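Local coordinates for protein MerB2 (Bacillus megaterium, PDB 5C17) that probably cleaves carbon-mercury bonds of organomercurials as an alkylmercury lyase, and in this structure holds a mercury(II) ion beside a bound dimercaptobutanediol, at residues C123-E128 against K181-K186; P24-I29 against K60-R65; I68-E71 against K75-G78. All coordinates share one frame; numbering follows the deposited sequence.

Contacts 2 and 3 are neighbours, their centres about 10 Å apart, and belong to one compact unit in which helix 22-34, helix 52-64 and the hairpin 68-79 share an apolar core; Ile-29 of one touches Ile-76 of the other, CG2 to CG2 at 3.7 Å. Contact 2 is fully buried and wholly aliphatic. Contact 3, partly buried, combines backbone hydrogen bonds with side chains that run from the core out to solvent. Contact 1 lies on the surface across the chain's centre from contact 2, about 32 Å between centres, where a hairpin loop meets helix 174-183 through a single polar bond and little buried surface.

Contact 1: C123-E128 against K181-K186; sequences CAYTGE and KEEHPK
The hydroxyl of Tyr-125 donates a hydrogen bond to the carboxylate of Glu-183, OH to OE1 at 2.8 Å, and this bond carries the contact. The two side chains cross at about a right angle. The carboxylate comes to the edge of the ring, with Glu-183 CD in the ring plane and Glu-183 OE1 only 3.5 Å from CE1 of Tyr-125, while the planes of the two groups are 61° apart. The hydroxyl meets OE1 from above the carboxylate plane, 35° out of it. Glu-183 spans the gap from helix 174-183 with its chain extended beyond CG. On the other side, CG of Tyr-125 stands anti to the backbone N (chi1 -169°), which swings the ring out of its loop; Phe-171, Lys-179 and Trp-180 also touch the tyrosine.

That loop is the turn of a beta hairpin joining strands 117-122 and 129-135, and its own side chains brace it. The sulfur of Cys-123 accepts a nearly straight bond from the backbone N of Thr-126, N to SG at 3.3 Å, and a weak one from that of Tyr-125. An ST turn follows: Thr-126 OG1 accepts from the backbone N of Glu-128 at 3.0 Å and donates to that residue's OE2 at 2.7 Å, using the anti lone pair of the carboxylate.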
loop_
_atom_site.group_PDB
_atom_site.type_symbol
_atom_site.label_atom_id
_atom_site.label_comp_id
_atom_site.label_asym_id
_atom_site.label_seq_id
_atom_site.Cartn_x
_atom_site.Cartn_y
_atom_site.Cartn_z
ATOM N N CYS A 123 -5.392 16.331 -0.346
ATOM C CA CYS A 123 -4.146 16.987 0.023
ATOM C C CYS A 123 -4.038 16.990 1.538
ATOM O O CYS A 123 -4.941 17.456 2.225
ATOM C CB CYS A 123 -4.108 18.429 -0.480
ATOM S SG CYS A 123 -2.628 19.349 0.013
ATOM N N ALA A 124 -2.930 16.475 2.059
ATOM C CA ALA A 124 -2.727 16.409 3.501
ATOM C C ALA A 124 -2.600 17.790 4.130
ATOM O O ALA A 124 -2.727 17.922 5.350
ATOM C CB ALA A 124 -1.516 15.568 3.837
ATOM N N TYR A 125 -2.338 18.814 3.331
ATOM C CA TYR A 125 -2.296 20.172 3.852
ATOM C C TYR A 125 -3.639 20.880 3.702
ATOM O O TYR A 125 -4.256 21.250 4.696
ATOM C CB TYR A 125 -1.175 20.995 3.232
ATOM C CG TYR A 125 -0.965 22.295 3.972
ATOM C CD1 TYR A 125 -0.566 22.299 5.309
ATOM C CD2 TYR A 125 -1.176 23.513 3.358
ATOM C CE1 TYR A 125 -0.385 23.469 6.002
ATOM C CE2 TYR A 125 -0.987 24.715 4.057
ATOM C CZ TYR A 125 -0.579 24.679 5.369
ATOM O OH TYR A 125 -0.401 25.853 6.079
ATOM N N THR A 126 -4.112 21.063 2.477
ATOM C CA THR A 126 -5.277 21.907 2.267
ATOM C C THR A 126 -6.611 21.216 2.440
ATOM O O THR A 126 -7.627 21.882 2.573
ATOM C CB THR A 126 -5.309 22.501 0.865
ATOM O OG1 THR A 126 -5.628 21.467 -0.061
ATOM C CG2 THR A 126 -3.991 23.182 0.505
ATOM N N GLY A 127 -6.622 19.884 2.398
ATOM C CA GLY A 127 -7.862 19.136 2.446
ATOM C C GLY A 127 -8.599 19.050 1.118
ATOM O O GLY A 127 -9.658 18.427 1.030
ATOM N N GLU A 128 -8.059 19.659 0.073
ATOM C CA GLU A 128 -8.752 19.670 -1.207
ATOM C C GLU A 128 -8.714 18.276 -1.854
ATOM O O GLU A 128 -7.832 17.465 -1.555
ATOM C CB GLU A 128 -8.131 20.695 -2.145
ATOM C CG GLU A 128 -6.805 20.291 -2.745
ATOM C CD GLU A 128 -6.125 21.476 -3.403
ATOM O OE1 GLU A 128 -6.294 21.653 -4.619
ATOM O OE2 GLU A 128 -5.473 22.260 -2.685
ATOM N N LYS A 181 5.467 21.221 5.817
ATOM C CA LYS A 181 6.764 20.944 6.412
ATOM C C LYS A 181 7.151 21.979 7.462
ATOM O O LYS A 181 7.747 21.634 8.478
ATOM C CB LYS A 181 7.843 20.915 5.350
ATOM C CG LYS A 181 7.996 19.604 4.637
ATOM C CD LYS A 181 9.176 19.658 3.671
ATOM C CE LYS A 181 10.448 20.113 4.379
ATOM N NZ LYS A 181 11.698 19.566 3.776
ATOM N N GLU A 182 6.843 23.248 7.198
ATOM C CA GLU A 182 7.152 24.328 8.131
ATOM C C GLU A 182 6.456 24.109 9.463
ATOM O O GLU A 182 6.982 24.472 10.518
ATOM C CB GLU A 182 6.757 25.675 7.520
ATOM C CG GLU A 182 7.888 26.289 6.702
ATOM C CD GLU A 182 7.438 27.401 5.768
ATOM O OE1 GLU A 182 7.031 27.101 4.625
ATOM O OE2 GLU A 182 7.516 28.580 6.174
ATOM N N GLU A 183 5.284 23.488 9.414
ATOM C CA GLU A 183 4.489 23.225 10.607
ATOM C C GLU A 183 4.854 21.900 11.271
ATOM O O GLU A 183 4.415 21.623 12.387
ATOM C CB GLU A 183 3.005 23.230 10.244
ATOM C CG GLU A 183 2.503 24.586 9.805
ATOM C CD GLU A 183 1.064 24.551 9.356
ATOM O OE1 GLU A 183 0.643 25.478 8.627
ATOM O OE2 GLU A 183 0.351 23.592 9.729
ATOM N N HIS A 184 5.653 21.088 10.585
ATOM C CA HIS A 184 6.100 19.797 11.109
ATOM C C HIS A 184 7.596 19.658 10.882
ATOM O O HIS A 184 8.040 18.712 10.234
ATOM C CB HIS A 184 5.351 18.664 10.418
ATOM C CG HIS A 184 3.876 18.697 10.653
ATOM N ND1 HIS A 184 2.995 19.315 9.791
ATOM C CD2 HIS A 184 3.128 18.209 11.670
ATOM C CE1 HIS A 184 1.766 19.194 10.262
ATOM N NE2 HIS A 184 1.819 18.529 11.401
ATOM N N PRO A 185 8.379 20.605 11.431
ATOM C CA PRO A 185 9.800 20.785 11.100
ATOM C C PRO A 185 10.700 19.601 11.452
ATOM O O PRO A 185 11.752 19.426 10.833
ATOM C CB PRO A 185 10.199 22.014 11.927
ATOM C CG PRO A 185 9.214 22.074 13.039
ATOM C CD PRO A 185 7.929 21.556 12.465
ATOM N N LYS A 186 10.297 18.796 12.426
ATOM C CA LYS A 186 11.145 17.705 12.883
ATOM C C LYS A 186 10.982 16.446 12.031
ATOM O O LYS A 186 11.853 15.580 12.028
ATOM C CB LYS A 186 10.873 17.410 14.359
ATOM C CG LYS A 186 11.303 18.535 15.302
ATOM C CD LYS A 186 12.823 18.673 15.377
ATOM C CE LYS A 186 13.245 19.785 16.334
ATOM N NZ LYS A 186 12.411 19.837 17.578
#

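Contact 2: P24-I29 against K60-R65; sequences PILRTI and KILAQR
No flat group takes part where Leu-62 meets Leu-26 and Ile-25: there are no ring faces or edges, and the contact is wholly aliphatic, made by branch ends with the methine CG of Leu-26 also close. It joins helices 22-34 and 52-64, which with helix 41-48 and the hairpin that follows are consistent with a winged-helix unit. Leu-62 points from its helix toward helix 22-34 and supplies most of the buried surface. Leu-62 CD1 comes to 3.8 Å from Leu-26 CD2. Leu-62 CD2 rests 4.1 Å from Leu-26 CD1. The forked ends of the two leucines thus meet at a slant, both branches of each in touch, whereas Ile-25 offers just its CG2, 4.1 Å from Leu-62 CD1. Ile-68 of the hairpin packs on both leucines and so extends the same core.

Just after helix 52-64, Arg-65 forms a salt bridge to Glu-157 and a hydrogen bond to the carbonyl of Ser-156, tying this unit to the part of the chain that carries the pocket residues Asp-155 and Trp-160. Away from the interface, Pro-24 O accepts twice from Thr-28, from N at 3.1 Å and from OG1 at 2.8 Å, the two donors approaching opposite faces of the carbonyl plane.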
loop_
_atom_site.group_PDB
_atom_site.type_symbol
_atom_site.label_atom_id
_atom_site.label_comp_id
_atom_site.label_asym_id
_atom_site.label_seq_id
_atom_site.Cartn_x
_atom_site.Cartn_y
_atom_site.Cartn_z
ATOM N N PRO A 24 3.552 -17.349 0.014
ATOM C CA PRO A 24 2.293 -18.027 -0.337
ATOM C C PRO A 24 1.068 -17.455 0.395
ATOM O O PRO A 24 -0.000 -17.259 -0.204
ATOM C CB PRO A 24 2.564 -19.490 0.067
ATOM C CG PRO A 24 4.052 -19.633 -0.110
ATOM C CD PRO A 24 4.621 -18.301 0.345
ATOM N N ILE A 25 1.228 -17.157 1.677
ATOM C CA ILE A 25 0.138 -16.620 2.481
ATOM C C ILE A 25 -0.226 -15.185 2.067
ATOM O O ILE A 25 -1.397 -14.875 1.863
ATOM C CB ILE A 25 0.455 -16.767 3.990
ATOM C CG1 ILE A 25 0.348 -18.243 4.386
ATOM C CG2 ILE A 25 -0.480 -15.899 4.841
ATOM C CD1 ILE A 25 0.962 -18.580 5.717
ATOM N N LEU A 26 0.782 -14.337 1.890
ATOM C CA LEU A 26 0.549 -12.964 1.453
ATOM C C LEU A 26 -0.116 -12.923 0.090
ATOM O O LEU A 26 -1.040 -12.140 -0.118
ATOM C CB LEU A 26 1.836 -12.145 1.423
ATOM C CG LEU A 26 2.293 -11.626 2.782
ATOM C CD1 LEU A 26 3.719 -11.124 2.691
ATOM C CD2 LEU A 26 1.368 -10.520 3.316
ATOM N N ARG A 27 0.339 -13.752 -0.857
ATOM C CA ARG A 27 -0.310 -13.781 -2.171
ATOM C C ARG A 27 -1.782 -14.122 -2.032
ATOM O O ARG A 27 -2.661 -13.491 -2.625
ATOM C CB ARG A 27 0.340 -14.814 -3.086
ATOM C CG ARG A 27 1.733 -14.433 -3.576
ATOM C CD ARG A 27 2.340 -15.551 -4.451
ATOM N NE ARG A 27 1.535 -15.782 -5.639
ATOM C CZ ARG A 27 1.613 -15.064 -6.744
ATOM N NH1 ARG A 27 2.501 -14.082 -6.859
ATOM N NH2 ARG A 27 0.781 -15.315 -7.729
ATOM N N THR A 28 -2.056 -15.159 -1.252
ATOM C CA THR A 28 -3.409 -15.642 -1.109
ATOM C C THR A 28 -4.297 -14.541 -0.520
ATOM O O THR A 28 -5.425 -14.298 -0.987
ATOM C CB THR A 28 -3.438 -16.935 -0.265
ATOM O OG1 THR A 28 -2.584 -17.915 -0.886
ATOM C CG2 THR A 28 -4.833 -17.482 -0.186
ATOM N N ILE A 29 -3.790 -13.842 0.486
ATOM C CA ILE A 29 -4.565 -12.769 1.108
ATOM C C ILE A 29 -4.768 -11.611 0.115
ATOM O O ILE A 29 -5.884 -11.143 -0.127
ATOM C CB ILE A 29 -3.874 -12.232 2.372
ATOM C CG1 ILE A 29 -3.795 -13.321 3.449
ATOM C CG2 ILE A 29 -4.635 -11.024 2.911
ATOM C CD1 ILE A 29 -2.882 -12.967 4.645
ATOM N N LYS A 60 0.090 -14.143 12.519
ATOM C CA LYS A 60 0.402 -13.332 13.698
ATOM C C LYS A 60 1.530 -12.342 13.403
ATOM O O LYS A 60 1.429 -11.164 13.740
ATOM C CB LYS A 60 0.776 -14.222 14.888
ATOM C CG LYS A 60 1.124 -13.463 16.156
ATOM C CD LYS A 60 1.401 -14.386 17.337
ATOM C CE LYS A 60 1.649 -13.583 18.605
ATOM N NZ LYS A 60 1.693 -14.455 19.810
ATOM N N ILE A 61 2.595 -12.816 12.764
ATOM C CA ILE A 61 3.736 -11.954 12.438
ATOM C C ILE A 61 3.328 -10.870 11.454
ATOM O O ILE A 61 3.682 -9.691 11.629
ATOM C CB ILE A 61 4.916 -12.781 11.889
ATOM C CG1 ILE A 61 5.592 -13.516 13.037
ATOM C CG2 ILE A 61 5.943 -11.876 11.185
ATOM C CD1 ILE A 61 6.487 -14.654 12.601
ATOM N N LEU A 62 2.603 -11.247 10.403
ATOM C CA LEU A 62 2.191 -10.265 9.393
ATOM C C LEU A 62 1.294 -9.194 10.007
ATOM O O LEU A 62 1.390 -8.025 9.658
ATOM C CB LEU A 62 1.489 -10.948 8.219
ATOM C CG LEU A 62 2.330 -11.932 7.419
ATOM C CD1 LEU A 62 1.442 -12.671 6.426
ATOM C CD2 LEU A 62 3.486 -11.252 6.744
ATOM N N ALA A 63 0.440 -9.595 10.941
ATOM C CA ALA A 63 -0.429 -8.645 11.620
ATOM C C ALA A 63 0.361 -7.723 12.570
ATOM O O ALA A 63 0.092 -6.518 12.644
ATOM C CB ALA A 63 -1.551 -9.360 12.345
ATOM N N GLN A 64 1.338 -8.281 13.281
ATOM C CA GLN A 64 2.203 -7.482 14.149
ATOM C C GLN A 64 2.934 -6.410 13.337
ATOM O O GLN A 64 3.056 -5.263 13.774
ATOM C CB GLN A 64 3.223 -8.366 14.889
ATOM C CG GLN A 64 2.627 -9.233 16.000
ATOM C CD GLN A 64 3.618 -10.230 16.617
ATOM O OE1 GLN A 64 4.504 -10.771 15.937
ATOM N NE2 GLN A 64 3.457 -10.480 17.917
ATOM N N ARG A 65 3.384 -6.783 12.139
ATOM C CA ARG A 65 4.093 -5.866 11.243
ATOM C C ARG A 65 3.124 -4.946 10.492
ATOM O O ARG A 65 3.542 -4.081 9.738
ATOM C CB ARG A 65 4.923 -6.661 10.231
ATOM C CG ARG A 65 6.119 -7.357 10.837
ATOM C CD ARG A 65 6.896 -8.145 9.795
ATOM N NE ARG A 65 8.188 -8.612 10.280
ATOM C CZ ARG A 65 9.290 -7.881 10.263
ATOM N NH1 ARG A 65 9.258 -6.649 9.783
ATOM N NH2 ARG A 65 10.426 -8.385 10.728
#

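Contact 3: I68-E71 against K75-G78; sequences IVRE and KIVG
Val-69 faces both Val-77 and Gly-78 across an antiparallel hairpin, the pattern of a classic beta bulge. The hairpin is consistent with the wing of a winged-helix unit, and the bulge shifts its register by one residue. Its tight part is the backbone around Val-69, whose O is gripped by Val-77 N at 2.9 Å and by Gly-78 N in a weak bond. Val-69 N in turn donates to Gly-78 O at 2.9 Å. On the face shared by Arg-70 and Ile-76, packing is also close. Ile-76 sets its CG1 3.7 Å from CG of Arg-70 and its CD1 4.1 Å from CD1 of the buried Ile-68, which helices 22-34 and 52-64 cover.

Toward the turn the contact opens to solvent at Glu-71 and Lys-75. One backbone bond persists there, Glu-71 N to Lys-75 O at 3.0 Å, and Asp-73 accepts from the N of Lys-75 within the turn. The long chain of Lys-75 starts out away from strand 68-70. Glu-71 instead lays the aliphatic part of its chain across Val-77 at about a right angle, its CG 3.7 Å from Val-77 CG2.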
loop_
_atom_site.group_PDB
_atom_site.type_symbol
_atom_site.label_atom_id
_atom_site.label_comp_id
_atom_site.label_asym_id
_atom_site.label_seq_id
_atom_site.Cartn_x
_atom_site.Cartn_y
_atom_site.Cartn_z
ATOM N N ILE A 68 -0.687 -6.876 7.112
ATOM C CA ILE A 68 -2.100 -7.179 6.913
ATOM C C ILE A 68 -2.856 -6.482 8.032
ATOM O O ILE A 68 -2.277 -6.161 9.080
ATOM C CB ILE A 68 -2.404 -8.700 6.913
ATOM C CG1 ILE A 68 -2.117 -9.322 8.287
ATOM C CG2 ILE A 68 -1.607 -9.402 5.819
ATOM C CD1 ILE A 68 -2.493 -10.782 8.383
ATOM N N VAL A 69 -4.134 -6.235 7.782
ATOM C CA VAL A 69 -5.021 -5.591 8.750
ATOM C C VAL A 69 -6.207 -6.488 9.001
ATOM O O VAL A 69 -6.803 -7.000 8.062
ATOM C CB VAL A 69 -5.495 -4.192 8.276
ATOM C CG1 VAL A 69 -6.660 -3.663 9.131
ATOM C CG2 VAL A 69 -4.330 -3.232 8.299
ATOM N N ARG A 70 -6.524 -6.666 10.279
ATOM C CA ARG A 70 -7.687 -7.441 10.689
ATOM C C ARG A 70 -8.664 -6.538 11.394
ATOM O O ARG A 70 -8.267 -5.701 12.202
ATOM C CB ARG A 70 -7.291 -8.574 11.644
ATOM C CG ARG A 70 -6.492 -9.683 10.966
ATOM C CD ARG A 70 -6.094 -10.806 11.914
ATOM N NE ARG A 70 -5.137 -10.373 12.934
ATOM C CZ ARG A 70 -4.429 -11.203 13.697
ATOM N NH1 ARG A 70 -3.587 -10.728 14.607
ATOM N NH2 ARG A 70 -4.559 -12.516 13.560
ATOM N N GLU A 71 -9.940 -6.697 11.072
ATOM C CA GLU A 71 -10.978 -5.998 11.807
ATOM C C GLU A 71 -11.106 -6.550 13.217
ATOM O O GLU A 71 -10.431 -7.508 13.572
ATOM C CB GLU A 71 -12.317 -6.089 11.091
ATOM C CG GLU A 71 -12.354 -5.228 9.868
ATOM C CD GLU A 71 -13.756 -4.916 9.420
ATOM O OE1 GLU A 71 -14.247 -3.784 9.663
ATOM O OE2 GLU A 71 -14.363 -5.806 8.807
ATOM N N LYS A 75 -11.310 -10.964 11.017
ATOM C CA LYS A 75 -11.200 -11.238 9.580
ATOM C C LYS A 75 -10.186 -10.283 8.964
ATOM O O LYS A 75 -10.074 -9.117 9.367
ATOM C CB LYS A 75 -12.521 -11.079 8.855
ATOM C CG LYS A 75 -13.543 -12.121 9.232
ATOM C CD LYS A 75 -14.749 -12.067 8.298
ATOM C CE LYS A 75 -15.538 -13.353 8.296
ATOM N NZ LYS A 75 -16.955 -13.121 8.655
ATOM N N ILE A 76 -9.455 -10.780 7.975
ATOM C CA ILE A 76 -8.402 -9.997 7.323
ATOM C C ILE A 76 -8.998 -9.198 6.168
ATOM O O ILE A 76 -9.613 -9.769 5.251
ATOM C CB ILE A 76 -7.280 -10.919 6.805
ATOM C CG1 ILE A 76 -6.679 -11.749 7.944
ATOM C CG2 ILE A 76 -6.186 -10.103 6.087
ATOM C CD1 ILE A 76 -5.903 -12.954 7.468
ATOM N N VAL A 77 -8.817 -7.879 6.213
ATOM C CA VAL A 77 -9.491 -6.974 5.283
ATOM C C VAL A 77 -8.528 -6.088 4.496
ATOM O O VAL A 77 -8.953 -5.292 3.661
ATOM C CB VAL A 77 -10.522 -6.083 6.012
ATOM C CG1 VAL A 77 -11.663 -6.946 6.550
ATOM C CG2 VAL A 77 -9.863 -5.267 7.147
ATOM N N GLY A 78 -7.237 -6.217 4.756
ATOM C CA GLY A 78 -6.258 -5.441 4.022
ATOM C C GLY A 78 -4.914 -6.122 4.022
ATOM O O GLY A 78 -4.590 -6.853 4.964
#